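PDB 6VXC: trans-4-hydroxy-L-proline dehydratase, which uses a glycyl radical to dehydrate trans-4-hydroxy-L-proline to (S)-1-pyrroline-5-carboxylate, a step in the anaerobic breakdown of hydroxyproline. Local coordinates for residues Lys133-Glu137 / Glu138-Phe142; Pro141-Lys144 / Lys145-Thr148; Cys414-Arg418 / Lys419-Gln423; Gln733-Lys736 / Gly737-Met741. One frame throughout, in Å; residues are numbered along the deposited sequence.

Contact 1 (Lys133-Glu137 / Glu138-Phe142); sequences KIHKE and EIIPF
The imidazole of His135 is met obliquely by two isoleucines of the next turn. Ile139 brings its CB to within 3.6 Å of ND1, with CG2 close by, while Ile140 sets CG1 3.4 Å from NE2 and reaches CD2 with CD1. Because CG of His135 is anti to the backbone N (chi1 -175°), the ring leans toward the C-terminal end of the helix, over the next turn, and both isoleucine chains run across it at about a right angle. A histidine suits this buried place: the flat ring packs against aliphatic branches while NE2 is still hydrogen-bonded to the backbone oxygen of His109. Beneath these side chains, helix 129-143 widens into a pi-type turn. Ile140 N makes a nearly straight bond to His135 O, five residues back, at 2.9 Å, whereas Ile139 N is only weakly held by two carbonyls. Glu138 N keeps the ordinary alpha-helical bond to Ile134 O, at 2.7 Å. Pro141 has no N-H to give, so the helix kinks there; its ring instead sets CD 3.4 Å from Lys136 O and CG 3.4 Å from Glu137 O. On the exposed side Glu137 OE2 and Glu138 OE1 come within 4.4 Å, a like-charge approach that Lys133 NZ may ease through its long salt bridge to Glu137 OE2 at 3.8 Å.

Contact 2 (Pro141-Lys144 / Lys145-Thr148); sequences PFWK and KRQT
Arg146 lays its guanidinium flat on the ring of Phe142, a parallel stack with centres 3.8 Å apart and planes only 2° out of parallel, also a cation-pi contact. Its chain, extended from CG to NE with CG anti to the carbonyl carbon (chi1 -70°), carries the group back over that ring. A second grip fixes its rotation: NH1, above the middle of the ring, donates in its own plane to Phe142 O at 2.9 Å. Arginine suits the place because one flat cation can both cover an aromatic face and bond to a carbonyl of the last turns of the helix.

Among the backbone bonds, Trp143 O accepts from Arg146 N and Gln147 N, both at 2.9 Å. The polar side chain of Gln147 folds back, NE2 giving a bond of 161° to a lone pair of Lys144 O at 3.0 Å. One water joins Pro141 O to Lys145 N.

The turn leads from helix 129-143 to helix 148-155, with Gln147 at the latter's N-cap position. Helix 46-58 packs against Phe142 and binds Trp143 NE1 through Thr52, Glu59 just beyond it forms a salt bridge with Arg146, and Cys108 N holds Gln147 OE1.

Contact 3 (Cys414-Arg418 / Lys419-Gln423); sequences CEISR and KGWGQ
Helix 407-418 unwinds through two successive bonds that each span only three residues, Lys419 N to Ile416 O and Gly420 N to Ser417 O, both 2.9 Å, before Gly420 turns to positive phi (89°), a backbone angle natural to a residue without a side chain. Lys419 drapes its aliphatic chain back over the last turn, with CG 3.4 Å from Glu415 O. Its extended chain carries NZ out to a salt bridge with Asp388, and a water accepts from NZ while giving a weak bond to Glu415 OE1. On the buried side the CG2 branch of Ile416, anti to the backbone N, approaches the Trp421 indole obliquely, 4.3 Å from CZ2, and also nears Gln423 O. One face of that indole carries Gln423 CB, offset toward the rim. Between the helix end and residues 421-423 the polar backbone groups are joined largely through waters. Ser417 OG donates to one water at 2.7 Å, which in turn donates to Gly422 O; another water links Ser417 O, at 2.7 Å, to Gly422 N. A third takes the N-H of Trp421 at 2.8 Å. Ser417 CA makes a direct CA-H...O contact to Gln423 O. Helix 378-390 covers Ile416 and Trp421, Arg418 NH2 reaches the carbonyls of Val732 and Gly734, where the chain enters helix 734-750, and the chain runs on into strand 426-428, the middle strand of a five-stranded mixed sheet.

Contact 4 (Gln733-Lys736 / Gly737-Met741); sequences QGEK and GLDNM
Residues 733-741 lead into and form the first turns of helix 734-750, the helix of a beta-alpha-beta unit whose strands are 724-726 and 755-759. Backbone bonds are established progressively: Gly737 N reaches Gln733 O only weakly, at 3.1 Å, but Leu738 N to Gly734 O, Asp739 N to Glu735 O (3.0 Å) and Asn740 N to Lys736 O (2.8 Å) are regular alpha-helical bonds. Two glycines shape this start. Gly734, with phi 72°, turns the chain into the helix, and Gly737, having no side chain, allows the backbone N of Gln733 to lie 4.1 Å from its CA.

Glu735 and Asp739 stand one turn apart on the same flank and cross obliquely. Glu735 CG packs 3.7 Å from Asp739 OD2, and the carboxylate oxygens OE2 of Glu735 and OD2 of Asp739 approach to 4.3 Å, so their charges probably repel mildly. Lys411 forms a salt bridge with Asp739 OD1, and acidic groups suit the first turns of a helix, where the dipole is positive. Leu738, buried, packs on Glu415 and Arg418 of helix 407-418, a place that suits an aliphatic chain. On another flank Asn740, whose side chain also touches Phe809, has CG anti to its carbonyl carbon (chi1 -78°) and sets it near Lys736 O. Its ND2 donates to a water at 3.3 Å, and the same water takes a weak bond from Lys736 NZ at 3.4 Å.

How the contacts relate
All four contacts are local and only partly buried, yet fall in two separate regions. Contacts 1 and 2 follow each other on helix 129-143, share Pro141 and Phe142, and have centres about 10 Å apart. Contacts 3 and 4 lie across the chain's centre from them, where two helices meet: Leu738 CD1 packs 3.5 Å from Glu415 CG. Contact 3 lies nearest the middle of the chain and is rich in waters; the side chain of Gln423 is about 11 Å from that of Cys454, the probable radical cysteine; contact 4 is more peripheral and largely charged. A kinked helix interior (contact 1) contrasts with two helix ends (contacts 2 and 3) and a helix start (contact 4).

Contact 1 (Lys133-Glu137 / Glu138-Phe142)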
# COMPACT_ATOMS: atom_id res chain seq x y z
N LYS A 133 8.60 -3.44 30.05
CA LYS A 133 9.83 -3.34 30.83
C LYS A 133 11.05 -3.41 29.93
O LYS A 133 11.94 -2.55 30.01
CB LYS A 133 9.88 -4.46 31.87
CG LYS A 133 11.16 -4.41 32.72
CD LYS A 133 11.21 -5.49 33.80
CE LYS A 133 11.48 -6.87 33.20
NZ LYS A 133 12.84 -6.96 32.61
N ILE A 134 11.11 -4.41 29.06
CA ILE A 134 12.27 -4.59 28.18
C ILE A 134 12.45 -3.37 27.29
O ILE A 134 13.57 -2.85 27.13
CB ILE A 134 12.11 -5.88 27.36
CG1 ILE A 134 12.19 -7.11 28.26
CG2 ILE A 134 13.12 -5.95 26.22
CD1 ILE A 134 11.93 -8.39 27.51
N HIS A 135 11.36 -2.88 26.70
CA HIS A 135 11.46 -1.70 25.85
C HIS A 135 11.99 -0.51 26.65
O HIS A 135 12.84 0.25 26.17
CB HIS A 135 10.11 -1.35 25.23
CG HIS A 135 10.18 -0.22 24.27
ND1 HIS A 135 10.69 -0.35 23.00
CD2 HIS A 135 9.87 1.09 24.41
CE1 HIS A 135 10.66 0.82 22.38
NE2 HIS A 135 10.16 1.71 23.22
N LYS A 136 11.48 -0.33 27.88
CA LYS A 136 11.90 0.79 28.69
C LYS A 136 13.36 0.67 29.10
O LYS A 136 14.10 1.66 29.08
CB LYS A 136 11.02 0.90 29.94
CG LYS A 136 11.39 2.09 30.80
CD LYS A 136 10.71 2.06 32.15
CE LYS A 136 10.78 3.44 32.79
NZ LYS A 136 10.46 3.41 34.24
N GLU A 137 13.80 -0.54 29.46
CA GLU A 137 15.11 -0.71 30.07
C GLU A 137 16.21 -1.06 29.09
O GLU A 137 17.36 -0.66 29.29
CB GLU A 137 15.06 -1.80 31.14
CG GLU A 137 14.13 -1.49 32.29
CD GLU A 137 14.08 -2.62 33.31
OE1 GLU A 137 13.48 -2.41 34.38
OE2 GLU A 137 14.66 -3.69 33.04
N GLU A 138 15.91 -1.80 28.03
CA GLU A 138 16.94 -2.20 27.08
C GLU A 138 16.89 -1.43 25.76
O GLU A 138 17.94 -1.13 25.19
CB GLU A 138 16.83 -3.70 26.78
CG GLU A 138 16.78 -4.63 27.98
CD GLU A 138 17.98 -4.49 28.91
OE1 GLU A 138 17.79 -4.61 30.14
OE2 GLU A 138 19.12 -4.31 28.40
N ILE A 139 15.69 -1.13 25.25
CA ILE A 139 15.54 -0.62 23.89
C ILE A 139 15.69 0.90 23.84
O ILE A 139 16.50 1.41 23.07
CB ILE A 139 14.18 -1.03 23.29
CG1 ILE A 139 14.02 -2.56 23.32
CG2 ILE A 139 14.07 -0.54 21.85
CD1 ILE A 139 15.17 -3.31 22.72
N ILE A 140 14.89 1.62 24.62
CA ILE A 140 14.93 3.09 24.58
C ILE A 140 16.33 3.63 24.88
O ILE A 140 16.81 4.49 24.12
CB ILE A 140 13.87 3.68 25.53
CG1 ILE A 140 12.48 3.44 24.95
CG2 ILE A 140 14.11 5.15 25.77
CD1 ILE A 140 11.39 4.03 25.79
N PRO A 141 17.03 3.17 25.92
CA PRO A 141 18.36 3.73 26.20
C PRO A 141 19.32 3.57 25.05
O PRO A 141 20.20 4.42 24.87
CB PRO A 141 18.81 2.95 27.44
CG PRO A 141 17.55 2.49 28.08
CD PRO A 141 16.64 2.18 26.94
N PHE A 142 19.19 2.51 24.25
CA PHE A 142 20.10 2.32 23.13
C PHE A 142 19.62 2.99 21.84
O PHE A 142 20.42 3.62 21.14
CB PHE A 142 20.34 0.82 22.90
CG PHE A 142 21.38 0.53 21.85
CD1 PHE A 142 22.72 0.47 22.19
CD2 PHE A 142 21.02 0.33 20.53
CE1 PHE A 142 23.68 0.22 21.23
CE2 PHE A 142 21.98 0.08 19.56
CZ PHE A 142 23.32 0.02 19.91

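Contact 2 (Pro141-Lys144 / Lys145-Thr148)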
# COMPACT_ATOMS: atom_id res chain seq x y z
N PRO A 141 17.03 3.17 25.92
CA PRO A 141 18.36 3.73 26.20
C PRO A 141 19.32 3.57 25.05
O PRO A 141 20.20 4.42 24.87
CB PRO A 141 18.81 2.95 27.44
CG PRO A 141 17.55 2.49 28.08
CD PRO A 141 16.64 2.18 26.94
N PHE A 142 19.19 2.51 24.25
CA PHE A 142 20.10 2.32 23.13
C PHE A 142 19.62 2.99 21.84
O PHE A 142 20.42 3.62 21.14
CB PHE A 142 20.34 0.82 22.90
CG PHE A 142 21.38 0.53 21.85
CD1 PHE A 142 22.72 0.47 22.19
CD2 PHE A 142 21.02 0.33 20.53
CE1 PHE A 142 23.68 0.22 21.23
CE2 PHE A 142 21.98 0.08 19.56
CZ PHE A 142 23.32 0.02 19.91
N TRP A 143 18.33 2.90 21.52
CA TRP A 143 17.85 3.28 20.20
C TRP A 143 17.24 4.68 20.11
O TRP A 143 17.11 5.20 19.00
CB TRP A 143 16.81 2.27 19.69
CG TRP A 143 17.42 0.97 19.36
CD1 TRP A 143 17.44 -0.15 20.14
CD2 TRP A 143 18.15 0.65 18.18
NE1 TRP A 143 18.12 -1.15 19.51
CE2 TRP A 143 18.56 -0.69 18.30
CE3 TRP A 143 18.48 1.36 17.02
CZ2 TRP A 143 19.29 -1.33 17.31
CZ3 TRP A 143 19.21 0.72 16.04
CH2 TRP A 143 19.61 -0.61 16.19
N LYS A 144 16.88 5.30 21.23
CA LYS A 144 16.24 6.62 21.15
C LYS A 144 17.10 7.61 20.37
O LYS A 144 16.58 8.42 19.59
CB LYS A 144 15.94 7.14 22.55
CG LYS A 144 15.24 8.49 22.63
CD LYS A 144 14.83 8.77 24.08
CE LYS A 144 14.10 10.10 24.23
NZ LYS A 144 14.95 11.21 23.71
N LYS A 145 18.42 7.59 20.56
CA LYS A 145 19.27 8.51 19.82
C LYS A 145 19.65 7.98 18.45
O LYS A 145 20.19 8.74 17.63
CB LYS A 145 20.55 8.83 20.62
CG LYS A 145 21.55 7.68 20.69
CD LYS A 145 22.78 8.07 21.49
CE LYS A 145 23.75 6.92 21.60
NZ LYS A 145 24.87 7.21 22.55
N ARG A 146 19.39 6.70 18.16
CA ARG A 146 19.78 6.11 16.89
C ARG A 146 18.65 6.05 15.86
O ARG A 146 18.94 6.00 14.67
CB ARG A 146 20.33 4.70 17.12
CG ARG A 146 21.69 4.67 17.81
CD ARG A 146 22.17 3.24 18.05
NE ARG A 146 23.59 3.20 18.40
CZ ARG A 146 24.10 3.36 19.62
NH1 ARG A 146 23.30 3.57 20.65
NH2 ARG A 146 25.42 3.31 19.80
N GLN A 147 17.40 6.09 16.29
CA GLN A 147 16.27 5.90 15.38
C GLN A 147 16.29 6.89 14.21
O GLN A 147 16.58 8.07 14.38
CB GLN A 147 14.97 6.07 16.15
CG GLN A 147 14.85 7.41 16.86
CD GLN A 147 13.58 7.51 17.68
OE1 GLN A 147 12.51 7.10 17.22
NE2 GLN A 147 13.69 8.04 18.90
N THR A 148 15.95 6.40 13.02
CA THR A 148 15.95 7.29 11.86
C THR A 148 14.90 8.39 11.96
O THR A 148 15.05 9.43 11.33
CB THR A 148 15.72 6.52 10.55
OG1 THR A 148 14.53 5.74 10.64
CG2 THR A 148 16.91 5.62 10.22
O HOH W 1 19.67 6.64 23.05

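Contact 3 (Cys414-Arg418 / Lys419-Gln423)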
# COMPACT_ATOMS: atom_id res chain seq x y z
N CYS A 414 -16.47 -10.58 -10.80
CA CYS A 414 -17.64 -9.79 -10.42
C CYS A 414 -18.55 -10.55 -9.46
O CYS A 414 -19.15 -9.94 -8.57
CB CYS A 414 -18.42 -9.36 -11.66
SG CYS A 414 -17.56 -8.17 -12.68
N GLU A 415 -18.68 -11.88 -9.62
CA GLU A 415 -19.45 -12.66 -8.66
C GLU A 415 -18.96 -12.45 -7.24
O GLU A 415 -19.75 -12.30 -6.31
CB GLU A 415 -19.37 -14.15 -8.97
CG GLU A 415 -20.26 -14.68 -10.03
CD GLU A 415 -20.12 -16.19 -10.13
OE1 GLU A 415 -19.97 -16.84 -9.07
OE2 GLU A 415 -20.11 -16.70 -11.28
N ILE A 416 -17.64 -12.45 -7.06
CA ILE A 416 -17.09 -12.29 -5.73
C ILE A 416 -17.29 -10.86 -5.24
O ILE A 416 -17.72 -10.64 -4.11
CB ILE A 416 -15.61 -12.72 -5.71
CG1 ILE A 416 -15.47 -14.18 -6.16
CG2 ILE A 416 -15.03 -12.55 -4.34
CD1 ILE A 416 -14.03 -14.59 -6.58
N SER A 417 -17.01 -9.88 -6.10
CA SER A 417 -17.18 -8.47 -5.72
C SER A 417 -18.61 -8.19 -5.28
O SER A 417 -18.86 -7.52 -4.27
CB SER A 417 -16.77 -7.57 -6.89
OG SER A 417 -16.97 -6.19 -6.63
N ARG A 418 -19.58 -8.78 -6.00
CA ARG A 418 -20.97 -8.53 -5.69
C ARG A 418 -21.35 -9.04 -4.30
O ARG A 418 -22.33 -8.58 -3.73
CB ARG A 418 -21.84 -9.22 -6.76
CG ARG A 418 -23.31 -9.21 -6.49
CD ARG A 418 -24.11 -9.77 -7.67
NE ARG A 418 -23.95 -11.21 -7.86
CZ ARG A 418 -24.67 -11.92 -8.73
NH1 ARG A 418 -24.48 -13.21 -8.87
NH2 ARG A 418 -25.59 -11.31 -9.46
N LYS A 419 -20.56 -9.95 -3.73
CA LYS A 419 -20.87 -10.39 -2.37
C LYS A 419 -20.63 -9.31 -1.33
O LYS A 419 -21.03 -9.49 -0.18
CB LYS A 419 -20.08 -11.66 -2.05
CG LYS A 419 -20.39 -12.82 -3.00
CD LYS A 419 -19.67 -14.08 -2.60
CE LYS A 419 -19.97 -15.19 -3.60
NZ LYS A 419 -19.37 -16.49 -3.19
N GLY A 420 -20.01 -8.19 -1.69
CA GLY A 420 -20.06 -7.01 -0.84
C GLY A 420 -18.99 -6.87 0.22
O GLY A 420 -19.17 -6.08 1.14
N TRP A 421 -17.88 -7.61 0.14
CA TRP A 421 -16.77 -7.37 1.06
C TRP A 421 -15.58 -6.70 0.38
O TRP A 421 -14.48 -6.72 0.92
CB TRP A 421 -16.35 -8.65 1.79
CG TRP A 421 -15.89 -9.79 0.97
CD1 TRP A 421 -16.68 -10.65 0.27
CD2 TRP A 421 -14.54 -10.26 0.80
NE1 TRP A 421 -15.91 -11.61 -0.34
CE2 TRP A 421 -14.59 -11.40 -0.03
CE3 TRP A 421 -13.29 -9.83 1.28
CZ2 TRP A 421 -13.45 -12.11 -0.40
CZ3 TRP A 421 -12.15 -10.53 0.90
CH2 TRP A 421 -12.24 -11.67 0.08
N GLY A 422 -15.78 -6.13 -0.78
CA GLY A 422 -14.81 -5.25 -1.41
C GLY A 422 -13.85 -5.88 -2.40
O GLY A 422 -13.65 -5.35 -3.48
N GLN A 423 -13.26 -7.03 -2.04
CA GLN A 423 -12.34 -7.74 -2.93
C GLN A 423 -13.15 -8.51 -3.97
O GLN A 423 -14.27 -8.90 -3.70
CB GLN A 423 -11.44 -8.72 -2.15
CG GLN A 423 -10.55 -8.06 -1.10
CD GLN A 423 -9.53 -9.03 -0.51
OE1 GLN A 423 -9.29 -10.11 -1.05
NE2 GLN A 423 -8.90 -8.62 0.59
O HOH W 2 -20.16 -17.77 -5.74
O HOH W 3 -16.73 -8.73 -2.15
O HOH W 4 -14.73 -4.77 -6.01
O HOH W 5 -18.04 -5.51 -2.66

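Contact 4 (Gln733-Lys736 / Gly737-Met741)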
# COMPACT_ATOMS: atom_id res chain seq x y z
N GLN A 733 -28.54 -7.85 -9.02
CA GLN A 733 -29.02 -9.21 -8.82
C GLN A 733 -29.09 -9.96 -10.14
O GLN A 733 -29.26 -9.36 -11.20
CB GLN A 733 -30.39 -9.21 -8.14
CG GLN A 733 -30.32 -8.93 -6.67
CD GLN A 733 -31.64 -8.46 -6.09
OE1 GLN A 733 -32.58 -8.15 -6.82
NE2 GLN A 733 -31.71 -8.40 -4.77
N GLY A 734 -28.97 -11.28 -10.05
CA GLY A 734 -29.11 -12.15 -11.19
C GLY A 734 -27.96 -12.06 -12.18
O GLY A 734 -26.94 -11.42 -11.95
N GLU A 735 -28.15 -12.74 -13.31
CA GLU A 735 -27.15 -12.72 -14.37
C GLU A 735 -27.04 -11.34 -15.00
O GLU A 735 -25.95 -10.93 -15.39
CB GLU A 735 -27.48 -13.77 -15.44
CG GLU A 735 -27.04 -13.37 -16.86
CD GLU A 735 -27.71 -14.18 -17.97
OE1 GLU A 735 -27.42 -15.39 -18.08
OE2 GLU A 735 -28.53 -13.60 -18.73
N LYS A 736 -28.16 -10.62 -15.13
CA LYS A 736 -28.09 -9.26 -15.67
C LYS A 736 -27.25 -8.36 -14.78
O LYS A 736 -26.54 -7.48 -15.27
CB LYS A 736 -29.49 -8.66 -15.81
CG LYS A 736 -30.13 -8.89 -17.15
CD LYS A 736 -31.50 -8.23 -17.21
CE LYS A 736 -31.41 -6.74 -16.92
NZ LYS A 736 -30.63 -6.03 -17.98
N GLY A 737 -27.35 -8.56 -13.46
CA GLY A 737 -26.53 -7.78 -12.56
C GLY A 737 -25.05 -8.03 -12.76
O GLY A 737 -24.25 -7.09 -12.82
N LEU A 738 -24.66 -9.31 -12.87
CA LEU A 738 -23.26 -9.62 -13.15
C LEU A 738 -22.82 -8.96 -14.44
O LEU A 738 -21.75 -8.33 -14.50
CB LEU A 738 -23.05 -11.13 -13.24
CG LEU A 738 -23.02 -11.92 -11.95
CD1 LEU A 738 -22.60 -13.35 -12.25
CD2 LEU A 738 -22.09 -11.24 -10.96
N ASP A 739 -23.64 -9.07 -15.49
CA ASP A 739 -23.26 -8.49 -16.77
C ASP A 739 -23.13 -6.98 -16.67
O ASP A 739 -22.23 -6.39 -17.26
CB ASP A 739 -24.27 -8.87 -17.86
CG ASP A 739 -24.19 -10.33 -18.23
OD1 ASP A 739 -23.12 -10.94 -18.00
OD2 ASP A 739 -25.17 -10.85 -18.79
N ASN A 740 -24.01 -6.34 -15.90
CA ASN A 740 -23.92 -4.90 -15.76
C ASN A 740 -22.62 -4.48 -15.08
O ASN A 740 -21.97 -3.52 -15.51
CB ASN A 740 -25.14 -4.34 -15.02
CG ASN A 740 -26.37 -4.25 -15.92
OD1 ASN A 740 -26.25 -4.19 -17.14
ND2 ASN A 740 -27.56 -4.21 -15.32
N MET A 741 -22.21 -5.20 -14.03
CA MET A 741 -20.92 -4.92 -13.40
C MET A 741 -19.77 -5.14 -14.38
O MET A 741 -18.91 -4.27 -14.57
CB MET A 741 -20.74 -5.81 -12.18
CG MET A 741 -21.74 -5.52 -11.07
SD MET A 741 -21.63 -6.67 -9.68
CE MET A 741 -19.92 -6.42 -9.11
O HOH W 6 -30.02 -2.80 -16.98